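TRNA (Adenine(22)-N(1))-methyltransferase (Mycoplasma capricolum subsp. capricolum, PDB 6QE6) probably methylates N1 of adenine 22 in tRNA, using S-adenosyl-L-methionine as methyl donor, and is captured here with the cofactor product S-adenosyl-L-homocysteine. Local coordinates at residues Val110-Leu115 / Ser132-Cys137; Leu115-Ile120 / Ser138-Lys143; Ile156-Phe161 / Tyr169-Ile174. All coordinates share one frame; numbering follows the deposited sequence.

Contact 1: Val110-Leu115 / Ser132-Cys137; sequences VTICGL and SNYIIC. With SAH (S-adenosyl-L-homocysteine), chain C.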
loop_
_atom_site.group_PDB
_atom_site.type_symbol
_atom_site.label_atom_id
_atom_site.label_comp_id
_atom_site.label_asym_id
_atom_site.label_seq_id
_atom_site.Cartn_x
_atom_site.Cartn_y
_atom_site.Cartn_z
ATOM N N VAL A 110 -7.791 0.528 7.191
ATOM C CA VAL A 110 -6.456 0.890 7.622
ATOM C C VAL A 110 -5.667 1.299 6.388
ATOM O O VAL A 110 -5.643 0.567 5.390
ATOM C CB VAL A 110 -5.786 -0.268 8.367
ATOM C CG1 VAL A 110 -4.319 0.013 8.522
ATOM C CG2 VAL A 110 -6.472 -0.448 9.721
ATOM N N THR A 111 -5.076 2.490 6.424
ATOM C CA THR A 111 -4.215 2.954 5.348
ATOM C C THR A 111 -2.776 2.957 5.829
ATOM O O THR A 111 -2.492 3.335 6.974
ATOM C CB THR A 111 -4.600 4.347 4.836
ATOM O OG1 THR A 111 -4.553 5.302 5.907
ATOM C CG2 THR A 111 -5.995 4.311 4.229
ATOM N N ILE A 112 -1.887 2.481 4.961
ATOM C CA ILE A 112 -0.458 2.439 5.202
ATOM C C ILE A 112 0.182 3.001 3.951
ATOM O O ILE A 112 0.135 2.362 2.889
ATOM C CB ILE A 112 0.049 1.019 5.477
ATOM C CG1 ILE A 112 -0.765 0.365 6.590
ATOM C CG2 ILE A 112 1.520 1.051 5.806
ATOM C CD1 ILE A 112 -0.603 -1.142 6.690
ATOM N N CYS A 113 0.775 4.191 4.058
ATOM C CA CYS A 113 1.328 4.878 2.900
ATOM C C CYS A 113 2.758 5.316 3.173
ATOM O O CYS A 113 3.086 5.774 4.274
ATOM C CB CYS A 113 0.464 6.088 2.521
ATOM S SG CYS A 113 -1.303 5.668 2.374
ATOM N N GLY A 114 3.609 5.165 2.162
ATOM C CA GLY A 114 4.966 5.659 2.262
ATOM C C GLY A 114 5.924 4.776 3.028
ATOM O O GLY A 114 6.875 5.288 3.622
ATOM N N LEU A 115 5.691 3.465 3.048
ATOM C CA LEU A 115 6.638 2.499 3.580
ATOM C C LEU A 115 6.931 1.459 2.508
ATOM O O LEU A 115 6.243 1.379 1.483
ATOM C CB LEU A 115 6.104 1.848 4.862
ATOM C CG LEU A 115 5.769 2.804 6.021
ATOM C CD1 LEU A 115 5.050 2.095 7.150
ATOM C CD2 LEU A 115 7.026 3.534 6.554
ATOM N N SER A 132 -11.440 -4.129 8.546
ATOM C CA SER A 132 -12.159 -4.680 7.402
ATOM C C SER A 132 -11.421 -4.547 6.076
ATOM O O SER A 132 -11.620 -5.388 5.202
ATOM C CB SER A 132 -13.540 -4.020 7.269
ATOM O OG SER A 132 -14.475 -4.655 8.119
ATOM N N ASN A 133 -10.618 -3.500 5.879
ATOM C CA ASN A 133 -9.995 -3.240 4.589
ATOM C C ASN A 133 -8.658 -2.553 4.797
ATOM O O ASN A 133 -8.480 -1.788 5.743
ATOM C CB ASN A 133 -10.820 -2.333 3.677
ATOM C CG ASN A 133 -12.192 -2.852 3.419
ATOM O OD1 ASN A 133 -12.402 -3.681 2.530
ATOM N ND2 ASN A 133 -13.157 -2.347 4.179
ATOM N N TYR A 134 -7.727 -2.826 3.893
ATOM C CA TYR A 134 -6.473 -2.105 3.832
ATOM C C TYR A 134 -6.424 -1.343 2.527
ATOM O O TYR A 134 -6.844 -1.855 1.484
ATOM C CB TYR A 134 -5.268 -3.041 3.917
ATOM C CG TYR A 134 -5.115 -3.685 5.264
ATOM C CD1 TYR A 134 -4.419 -3.042 6.282
ATOM C CD2 TYR A 134 -5.680 -4.931 5.529
ATOM C CE1 TYR A 134 -4.285 -3.616 7.517
ATOM C CE2 TYR A 134 -5.543 -5.516 6.764
ATOM C CZ TYR A 134 -4.848 -4.860 7.753
ATOM O OH TYR A 134 -4.708 -5.447 8.987
ATOM N N ILE A 135 -5.921 -0.119 2.589
ATOM C CA ILE A 135 -5.376 0.542 1.415
ATOM C C ILE A 135 -3.905 0.790 1.692
ATOM O O ILE A 135 -3.557 1.508 2.637
ATOM C CB ILE A 135 -6.108 1.848 1.085
ATOM C CG1 ILE A 135 -7.615 1.588 0.981
ATOM C CG2 ILE A 135 -5.514 2.469 -0.195
ATOM C CD1 ILE A 135 -8.417 2.837 0.899
ATOM N N ILE A 136 -3.046 0.199 0.873
ATOM C CA ILE A 136 -1.607 0.312 1.032
ATOM C C ILE A 136 -1.020 1.029 -0.181
ATOM O O ILE A 136 -1.408 0.772 -1.325
ATOM C CB ILE A 136 -0.982 -1.078 1.233
ATOM C CG1 ILE A 136 -1.436 -1.629 2.595
ATOM C CG2 ILE A 136 0.531 -1.016 1.080
ATOM C CD1 ILE A 136 -1.667 -3.122 2.614
ATOM N N CYS A 137 -0.108 1.958 0.083
ATOM C CA CYS A 137 0.653 2.661 -0.948
ATOM C C CYS A 137 2.131 2.411 -0.649
ATOM O O CYS A 137 2.784 3.205 0.030
ATOM C CB CYS A 137 0.305 4.162 -0.972
ATOM S SG CYS A 137 1.091 5.061 -2.321
HETATM N N SAH C . 1.905 8.640 5.587
HETATM C CA SAH C . 2.726 9.688 4.990
HETATM C CB SAH C . 4.125 9.711 5.623
HETATM C CG SAH C . 5.022 8.498 5.366
HETATM S SD SAH C . 6.685 8.731 6.050
HETATM C C SAH C . 2.838 9.519 3.472
HETATM O O SAH C . 2.608 8.430 2.936
HETATM O OXT SAH C . 3.166 10.465 2.746
HETATM C "C5'" SAH C . 6.599 7.160 6.940
HETATM C "C4'" SAH C . 6.080 7.338 8.363
HETATM O "O4'" SAH C . 5.818 6.070 8.918
HETATM C "C3'" SAH C . 7.100 7.989 9.279
HETATM O "O3'" SAH C . 6.498 9.069 9.956
HETATM C "C2'" SAH C . 7.483 6.908 10.275
HETATM O "O2'" SAH C . 7.678 7.482 11.539
HETATM C "C1'" SAH C . 6.279 5.994 10.243
HETATM N N9 SAH C . 6.591 4.594 10.532
HETATM C C8 SAH C . 7.692 3.889 10.136
HETATM N N7 SAH C . 7.565 2.620 10.611
HETATM C C5 SAH C . 6.415 2.514 11.285
HETATM C C6 SAH C . 5.823 1.459 11.962
HETATM N N6 SAH C . 6.413 0.267 12.019
HETATM N N1 SAH C . 4.611 1.662 12.581
HETATM C C2 SAH C . 3.988 2.892 12.524
HETATM N N3 SAH C . 4.591 3.931 11.848
HETATM C C4 SAH C . 5.785 3.743 11.239
#
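Val110 and Tyr134 sit side by side on one face of a parallel strand pair, with Val110 CB 3.7 Å from Tyr134 CD1 on the phenol ring. This is the tightly packed part of the contact, set among buried residues. The two strands run within 6° of each other, and the ladder is regular: Val110 N reaches Asn133 O, Val110 O accepts from Ile135 N, Ile112 bonds in the same way to Ile135 O and Cys137 N, and Gly114 N closes the series on Cys137 O at 3.0 Å. Ile112 and Ile136 continue the face of Val110 and Tyr134 in ordinary packing, Ile112 CB lying 4.2 Å from Ile136 CG1. On the other face Thr111 pairs with Ile135 through its methyl, CG2 to Ile135 CB 4.0 Å. The Thr111 hydroxyl, at chi1 58°, is turned off that contact and bonds to Asp41. Cys113 CB and Cys137 CB meet at 4.0 Å.

The looser end is that of Ser132 and Asn133, both partly exposed; the Asn133 amide leads away to Asp108 O. At Gly114 the chain turns into the cofactor pocket with positive phi (80°). There Cys113 O receives a weak hydrogen bond from the SAH amino group (3.4 Å), and Leu115 CD2 touches adenine C8 at 3.7 Å. Cofactor binding at the carboxy-terminal ends of the parallel strands is characteristic of Rossmann-like (class I) methyltransferases.

The pair belongs to a beta-alpha-beta unit: helix 117-124 packs on Ile112, Tyr134 and Ile136, helix 24-31 on Thr111, Cys113 and Ile135, with strands 36-42 and 168-175 flanking.

Contact 2: Leu115-Ile120 / Ser138-Lys143; sequences LGSQTI and SNTSVK. With SAH (S-adenosyl-L-homocysteine), chain C.
With chi1 at -68°, Ser117 OG lies beside its own backbone N and faces the 138-143 loop, while Thr140 OG1, held between its backbone N and carbonyl carbon (chi1 62°), is brought to the amide of Ser117. The bond from Ser117 N to Thr140 OG1 is short and nearly straight, 2.9 Å with 169° at the hydrogen. Ser117 OG donates to Ser141 O at 2.8 Å, approaching from above the carbonyl plane. Gly116 is the N-cap of helix 117-124, so Thr140 supplies, from a loop more than twenty residues on in the chain, an acceptor for an amide of the helix's first turn. The next amide, Gln118 N, is met by a water that also bonds Thr140 OG1. This loop follows strand 133-138 in the Rossmann-like fold and leads into helix 143-151. Asn139 N donates to Leu115 O at 3.0 Å, tying the loop to the chain just ahead of the helix. Deeper in, Ile120 CD1 rests 3.7 Å from Ser138 CB, and Ser138 OG turns back to donate to Thr140 O at 2.9 Å, a bond within the loop that spans its bend. Asn139 is partly exposed, its OD1 3.3 Å from Gly116 CA.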
loop_
_atom_site.group_PDB
_atom_site.type_symbol
_atom_site.label_atom_id
_atom_site.label_comp_id
_atom_site.label_asym_id
_atom_site.label_seq_id
_atom_site.Cartn_x
_atom_site.Cartn_y
_atom_site.Cartn_z
ATOM N N LEU A 115 5.691 3.465 3.048
ATOM C CA LEU A 115 6.638 2.499 3.580
ATOM C C LEU A 115 6.931 1.459 2.508
ATOM O O LEU A 115 6.243 1.379 1.483
ATOM C CB LEU A 115 6.104 1.848 4.862
ATOM C CG LEU A 115 5.769 2.804 6.021
ATOM C CD1 LEU A 115 5.050 2.095 7.150
ATOM C CD2 LEU A 115 7.026 3.534 6.554
ATOM N N GLY A 116 7.998 0.679 2.740
ATOM C CA GLY A 116 8.306 -0.441 1.877
ATOM C C GLY A 116 7.474 -1.685 2.193
ATOM O O GLY A 116 6.944 -1.871 3.290
ATOM N N SER A 117 7.378 -2.561 1.192
ATOM C CA SER A 117 6.573 -3.770 1.321
ATOM C C SER A 117 7.040 -4.639 2.476
ATOM O O SER A 117 6.221 -5.214 3.199
ATOM C CB SER A 117 6.620 -4.555 0.016
ATOM O OG SER A 117 5.947 -3.826 -0.988
ATOM N N GLN A 118 8.352 -4.764 2.655
ATOM C CA GLN A 118 8.870 -5.565 3.756
ATOM C C GLN A 118 8.336 -5.060 5.090
ATOM O O GLN A 118 7.740 -5.823 5.862
ATOM C CB GLN A 118 10.392 -5.531 3.731
ATOM C CG GLN A 118 11.078 -6.825 4.085
ATOM C CD GLN A 118 12.410 -6.953 3.370
ATOM O OE1 GLN A 118 12.517 -7.650 2.355
ATOM N NE2 GLN A 118 13.424 -6.242 3.869
ATOM N N THR A 119 8.500 -3.754 5.355
ATOM C CA THR A 119 7.945 -3.145 6.567
ATOM C C THR A 119 6.442 -3.367 6.664
ATOM O O THR A 119 5.917 -3.654 7.746
ATOM C CB THR A 119 8.237 -1.643 6.580
ATOM O OG1 THR A 119 9.613 -1.418 6.269
ATOM C CG2 THR A 119 7.907 -1.031 7.954
ATOM N N ILE A 120 5.736 -3.218 5.540
ATOM C CA ILE A 120 4.285 -3.310 5.538
ATOM C C ILE A 120 3.844 -4.729 5.861
ATOM O O ILE A 120 2.941 -4.946 6.675
ATOM C CB ILE A 120 3.729 -2.835 4.187
ATOM C CG1 ILE A 120 3.870 -1.315 4.057
ATOM C CG2 ILE A 120 2.278 -3.234 4.069
ATOM C CD1 ILE A 120 3.677 -0.821 2.665
ATOM N N SER A 138 2.648 1.296 -1.150
ATOM C CA SER A 138 4.035 0.908 -0.916
ATOM C C SER A 138 4.969 1.591 -1.905
ATOM O O SER A 138 4.610 1.853 -3.059
ATOM C CB SER A 138 4.188 -0.605 -1.033
ATOM O OG SER A 138 5.491 -1.010 -0.680
ATOM N N ASN A 139 6.186 1.872 -1.454
ATOM C CA ASN A 139 7.205 2.413 -2.345
ATOM C C ASN A 139 8.165 1.343 -2.852
ATOM O O ASN A 139 9.221 1.676 -3.399
ATOM C CB ASN A 139 7.971 3.552 -1.663
ATOM C CG ASN A 139 8.579 3.139 -0.352
ATOM O OD1 ASN A 139 9.100 2.026 -0.225
ATOM N ND2 ASN A 139 8.536 4.038 0.640
ATOM N N THR A 140 7.832 0.069 -2.652
ATOM C CA THR A 140 8.474 -1.035 -3.343
ATOM C C THR A 140 7.379 -1.953 -3.862
ATOM O O THR A 140 6.255 -1.945 -3.353
ATOM C CB THR A 140 9.456 -1.813 -2.443
ATOM O OG1 THR A 140 8.761 -2.400 -1.321
ATOM C CG2 THR A 140 10.596 -0.890 -1.962
ATOM N N SER A 141 7.716 -2.717 -4.903
ATOM C CA SER A 141 6.771 -3.651 -5.497
ATOM C C SER A 141 6.219 -4.598 -4.436
ATOM O O SER A 141 6.882 -4.900 -3.442
ATOM C CB SER A 141 7.451 -4.434 -6.612
ATOM O OG SER A 141 8.526 -5.159 -6.055
ATOM N N VAL A 142 4.987 -5.057 -4.640
ATOM C CA VAL A 142 4.207 -5.634 -3.550
ATOM C C VAL A 142 3.850 -7.096 -3.784
ATOM O O VAL A 142 2.797 -7.557 -3.343
ATOM C CB VAL A 142 2.934 -4.800 -3.309
ATOM C CG1 VAL A 142 3.320 -3.428 -2.820
ATOM C CG2 VAL A 142 2.084 -4.696 -4.576
ATOM N N LYS A 143 4.724 -7.848 -4.449
ATOM C CA LYS A 143 4.458 -9.273 -4.651
ATOM C C LYS A 143 4.199 -9.993 -3.323
ATOM O O LYS A 143 3.341 -10.873 -3.242
ATOM C CB LYS A 143 5.622 -9.917 -5.412
ATOM C CG LYS A 143 5.879 -11.364 -5.035
ATOM C CD LYS A 143 6.008 -12.267 -6.254
ATOM C CE LYS A 143 6.397 -13.686 -5.850
ATOM N NZ LYS A 143 6.985 -14.422 -6.994
HETATM N N SAH C . 1.905 8.640 5.587
HETATM C CA SAH C . 2.726 9.688 4.990
HETATM C CB SAH C . 4.125 9.711 5.623
HETATM C CG SAH C . 5.022 8.498 5.366
HETATM S SD SAH C . 6.685 8.731 6.050
HETATM C C SAH C . 2.838 9.519 3.472
HETATM O O SAH C . 2.608 8.430 2.936
HETATM O OXT SAH C . 3.166 10.465 2.746
HETATM C "C5'" SAH C . 6.599 7.160 6.940
HETATM C "C4'" SAH C . 6.080 7.338 8.363
HETATM O "O4'" SAH C . 5.818 6.070 8.918
HETATM C "C3'" SAH C . 7.100 7.989 9.279
HETATM O "O3'" SAH C . 6.498 9.069 9.956
HETATM C "C2'" SAH C . 7.483 6.908 10.275
HETATM O "O2'" SAH C . 7.678 7.482 11.539
HETATM C "C1'" SAH C . 6.279 5.994 10.243
HETATM N N9 SAH C . 6.591 4.594 10.532
HETATM C C8 SAH C . 7.692 3.889 10.136
HETATM N N7 SAH C . 7.565 2.620 10.611
HETATM C C5 SAH C . 6.415 2.514 11.285
HETATM C C6 SAH C . 5.823 1.459 11.962
HETATM N N6 SAH C . 6.413 0.267 12.019
HETATM N N1 SAH C . 4.611 1.662 12.581
HETATM C C2 SAH C . 3.988 2.892 12.524
HETATM N N3 SAH C . 4.591 3.931 11.848
HETATM C C4 SAH C . 5.785 3.743 11.239
HETATM O O HOH W 1 10.505 -3.637 0.653
#

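Contact 3: Ile156-Phe161 / Tyr169-Ile174; sequences IKYESF and YWLIEI
Phe161 and Trp170 point the same way from adjacent antiparallel strands, and their rings meet as a T-shaped (edge-to-face) pair: the Phe161 edge is turned to the face of the indole, with planes at 69° and the centroid of the five-membered ring 5.1 Å from that of Phe161. The touching atom is Phe161 CE1, 3.6 Å from Trp170 CE2 and offset toward the indole rim. Phe161 CG is anti to its backbone N (chi1 -176°) and Trp170 CG beside its own, which brings the phenyl edge over the indole.

On the same face Ile156 and Ile172 cross obliquely, CG2 of Ile156 resting 3.7 Å from CG1 of Ile172, and the aliphatic part of Glu159 runs alongside Ile172. The Glu159 carboxylate passes on to a salt bridge with Arg146 and a hydrogen bond to Ser192 N, while a water joins OE2 to Leu171 O.

The opposite face carries Tyr158, whose CD2 meets Leu171 CD2 at 3.5 Å, and Glu173, which lies beside Lys157. Lys157 NZ and Glu173 OE2, 4.2 Å apart, are too distant for a salt bridge and share a water instead. Two residues of one strand, Lys157 and Tyr158, stand opposite the single Glu173 of the other, which defines a classic bulge: Lys157 N donates to Glu173 O with a bent 134° at the hydrogen, and Glu173 N to Tyr158 O. Ser160 and Leu171 form a regular hydrogen-bonded pair.

This hairpin lies at one edge of the sheet, strand 168-175 inserted antiparallel between 133-138 and 155-163, the 3-2-1-4-5-7-6 order that marks class I methyltransferases; helix 143-151 packs on Ile156 and Ile172, helix 24-31 on Tyr169 and Leu171, helix 193-196 on Glu159 and Phe161.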
loop_
_atom_site.group_PDB
_atom_site.type_symbol
_atom_site.label_atom_id
_atom_site.label_comp_id
_atom_site.label_asym_id
_atom_site.label_seq_id
_atom_site.Cartn_x
_atom_site.Cartn_y
_atom_site.Cartn_z
ATOM N N ILE A 156 -8.207 -8.714 -3.476
ATOM C CA ILE A 156 -7.468 -7.534 -3.902
ATOM C C ILE A 156 -8.447 -6.711 -4.742
ATOM O O ILE A 156 -8.670 -6.991 -5.925
ATOM C CB ILE A 156 -6.195 -7.916 -4.664
ATOM C CG1 ILE A 156 -5.264 -8.686 -3.727
ATOM C CG2 ILE A 156 -5.476 -6.687 -5.155
ATOM C CD1 ILE A 156 -4.095 -9.380 -4.412
ATOM N N LYS A 157 -9.070 -5.710 -4.114
ATOM C CA LYS A 157 -10.145 -4.979 -4.769
ATOM C C LYS A 157 -9.638 -4.003 -5.828
ATOM O O LYS A 157 -10.347 -3.730 -6.804
ATOM C CB LYS A 157 -10.970 -4.208 -3.740
ATOM C CG LYS A 157 -12.107 -3.401 -4.344
ATOM C CD LYS A 157 -13.135 -3.010 -3.291
ATOM C CE LYS A 157 -14.146 -1.974 -3.816
ATOM N NZ LYS A 157 -14.924 -1.295 -2.700
ATOM N N TYR A 158 -8.452 -3.437 -5.638
ATOM C CA TYR A 158 -7.968 -2.401 -6.534
ATOM C C TYR A 158 -6.452 -2.322 -6.436
ATOM O O TYR A 158 -5.879 -2.426 -5.347
ATOM C CB TYR A 158 -8.589 -1.034 -6.225
ATOM C CG TYR A 158 -8.159 0.047 -7.179
ATOM C CD1 TYR A 158 -8.541 0.007 -8.513
ATOM C CD2 TYR A 158 -7.339 1.094 -6.757
ATOM C CE1 TYR A 158 -8.144 0.981 -9.397
ATOM C CE2 TYR A 158 -6.909 2.091 -7.646
ATOM C CZ TYR A 158 -7.330 2.034 -8.967
ATOM O OH TYR A 158 -6.952 3.006 -9.873
ATOM N N GLU A 159 -5.820 -2.153 -7.592
ATOM C CA GLU A 159 -4.404 -1.871 -7.675
ATOM C C GLU A 159 -4.211 -0.781 -8.700
ATOM O O GLU A 159 -5.024 -0.619 -9.616
ATOM C CB GLU A 159 -3.571 -3.071 -8.097
ATOM C CG GLU A 159 -3.673 -4.262 -7.211
ATOM C CD GLU A 159 -2.641 -5.319 -7.594
ATOM O OE1 GLU A 159 -3.037 -6.413 -8.082
ATOM O OE2 GLU A 159 -1.431 -5.038 -7.414
ATOM N N SER A 160 -3.114 -0.040 -8.532
ATOM C CA SER A 160 -2.670 0.912 -9.541
ATOM C C SER A 160 -1.206 1.257 -9.289
ATOM O O SER A 160 -0.632 0.930 -8.243
ATOM C CB SER A 160 -3.545 2.156 -9.544
ATOM O OG SER A 160 -2.902 3.161 -8.824
ATOM N N PHE A 161 -0.606 1.924 -10.271
ATOM C CA PHE A 161 0.832 2.163 -10.287
ATOM C C PHE A 161 1.057 3.647 -10.508
ATOM O O PHE A 161 0.556 4.208 -11.489
ATOM C CB PHE A 161 1.517 1.327 -11.381
ATOM C CG PHE A 161 3.022 1.449 -11.396
ATOM C CD1 PHE A 161 3.792 0.924 -10.357
ATOM C CD2 PHE A 161 3.674 2.086 -12.456
ATOM C CE1 PHE A 161 5.180 1.033 -10.367
ATOM C CE2 PHE A 161 5.061 2.190 -12.486
ATOM C CZ PHE A 161 5.814 1.667 -11.441
ATOM N N TYR A 169 5.337 4.028 -6.937
ATOM C CA TYR A 169 4.515 3.614 -5.814
ATOM C C TYR A 169 3.505 2.569 -6.266
ATOM O O TYR A 169 2.976 2.632 -7.381
ATOM C CB TYR A 169 3.784 4.797 -5.197
ATOM C CG TYR A 169 4.714 5.817 -4.605
ATOM C CD1 TYR A 169 5.195 6.879 -5.374
ATOM C CD2 TYR A 169 5.109 5.723 -3.277
ATOM C CE1 TYR A 169 6.033 7.795 -4.837
ATOM C CE2 TYR A 169 5.952 6.644 -2.731
ATOM C CZ TYR A 169 6.422 7.674 -3.515
ATOM O OH TYR A 169 7.272 8.602 -2.963
ATOM N N TRP A 170 3.225 1.629 -5.373
ATOM C CA TRP A 170 2.368 0.492 -5.665
ATOM C C TRP A 170 1.161 0.602 -4.746
ATOM O O TRP A 170 1.279 0.455 -3.524
ATOM C CB TRP A 170 3.117 -0.827 -5.461
ATOM C CG TRP A 170 4.148 -1.198 -6.530
ATOM C CD1 TRP A 170 3.991 -2.120 -7.521
ATOM C CD2 TRP A 170 5.490 -0.687 -6.676
ATOM N NE1 TRP A 170 5.135 -2.213 -8.282
ATOM C CE2 TRP A 170 6.067 -1.340 -7.789
ATOM C CE3 TRP A 170 6.248 0.265 -5.986
ATOM C CZ2 TRP A 170 7.377 -1.077 -8.219
ATOM C CZ3 TRP A 170 7.532 0.520 -6.405
ATOM C CH2 TRP A 170 8.090 -0.150 -7.518
ATOM N N LEU A 171 0.006 0.881 -5.315
ATOM C CA LEU A 171 -1.192 1.027 -4.515
ATOM C C LEU A 171 -2.022 -0.242 -4.639
ATOM O O LEU A 171 -2.274 -0.712 -5.752
ATOM C CB LEU A 171 -1.985 2.259 -4.953
ATOM C CG LEU A 171 -3.314 2.485 -4.238
ATOM C CD1 LEU A 171 -3.486 3.922 -3.818
ATOM C CD2 LEU A 171 -4.441 2.076 -5.157
ATOM N N ILE A 172 -2.441 -0.788 -3.496
ATOM C CA ILE A 172 -3.200 -2.026 -3.455
ATOM C C ILE A 172 -4.256 -1.918 -2.356
ATOM O O ILE A 172 -3.974 -1.453 -1.245
ATOM C CB ILE A 172 -2.275 -3.252 -3.255
ATOM C CG1 ILE A 172 -3.090 -4.556 -3.204
ATOM C CG2 ILE A 172 -1.348 -3.062 -2.052
ATOM C CD1 ILE A 172 -2.260 -5.839 -3.141
ATOM N N GLU A 173 -5.487 -2.293 -2.689
ATOM C CA GLU A 173 -6.611 -2.261 -1.765
ATOM C C GLU A 173 -7.065 -3.695 -1.502
ATOM O O GLU A 173 -7.346 -4.448 -2.440
ATOM C CB GLU A 173 -7.778 -1.424 -2.307
ATOM C CG GLU A 173 -9.101 -1.739 -1.586
ATOM C CD GLU A 173 -10.185 -0.671 -1.757
ATOM O OE1 GLU A 173 -10.088 0.143 -2.706
ATOM O OE2 GLU A 173 -11.144 -0.655 -0.942
ATOM N N ILE A 174 -7.128 -4.067 -0.228
ATOM C CA ILE A 174 -7.457 -5.422 0.185
ATOM C C ILE A 174 -8.765 -5.377 0.966
ATOM O O ILE A 174 -8.869 -4.653 1.969
ATOM C CB ILE A 174 -6.325 -6.042 1.018
ATOM C CG1 ILE A 174 -5.037 -6.074 0.192
ATOM C CG2 ILE A 174 -6.703 -7.443 1.506
ATOM C CD1 ILE A 174 -3.819 -6.439 0.998
HETATM O O HOH W 2 -13.454 1.029 -1.374
HETATM O O HOH W 3 -0.435 -2.678 -6.559
#

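Contacts 1 and 3 are buried parts of one mixed sheet, yet they differ in chemistry: contact 1 is a regular parallel ladder lined mostly by aliphatic groups and cysteines, contact 3 an antiparallel hairpin with a bulge, an aromatic pair and water-bridged charges. Strand 133-138 joins them, since Ile136 N lies 2.8 Å from Ile172 O, a probable hydrogen bond. Contact 2 is only partly buried and relies on hydroxyls and backbone amides at a helix start. Its Ile120 packs against Ile112 and Ile136, and its loop lies against the Trp170 indole. Contact 1 touches SAH directly, contact 2 through the shared Leu115; the Tyr169 side chain of contact 3 stays about 7 Å from SAH but packs on Arg25 of the SAH site.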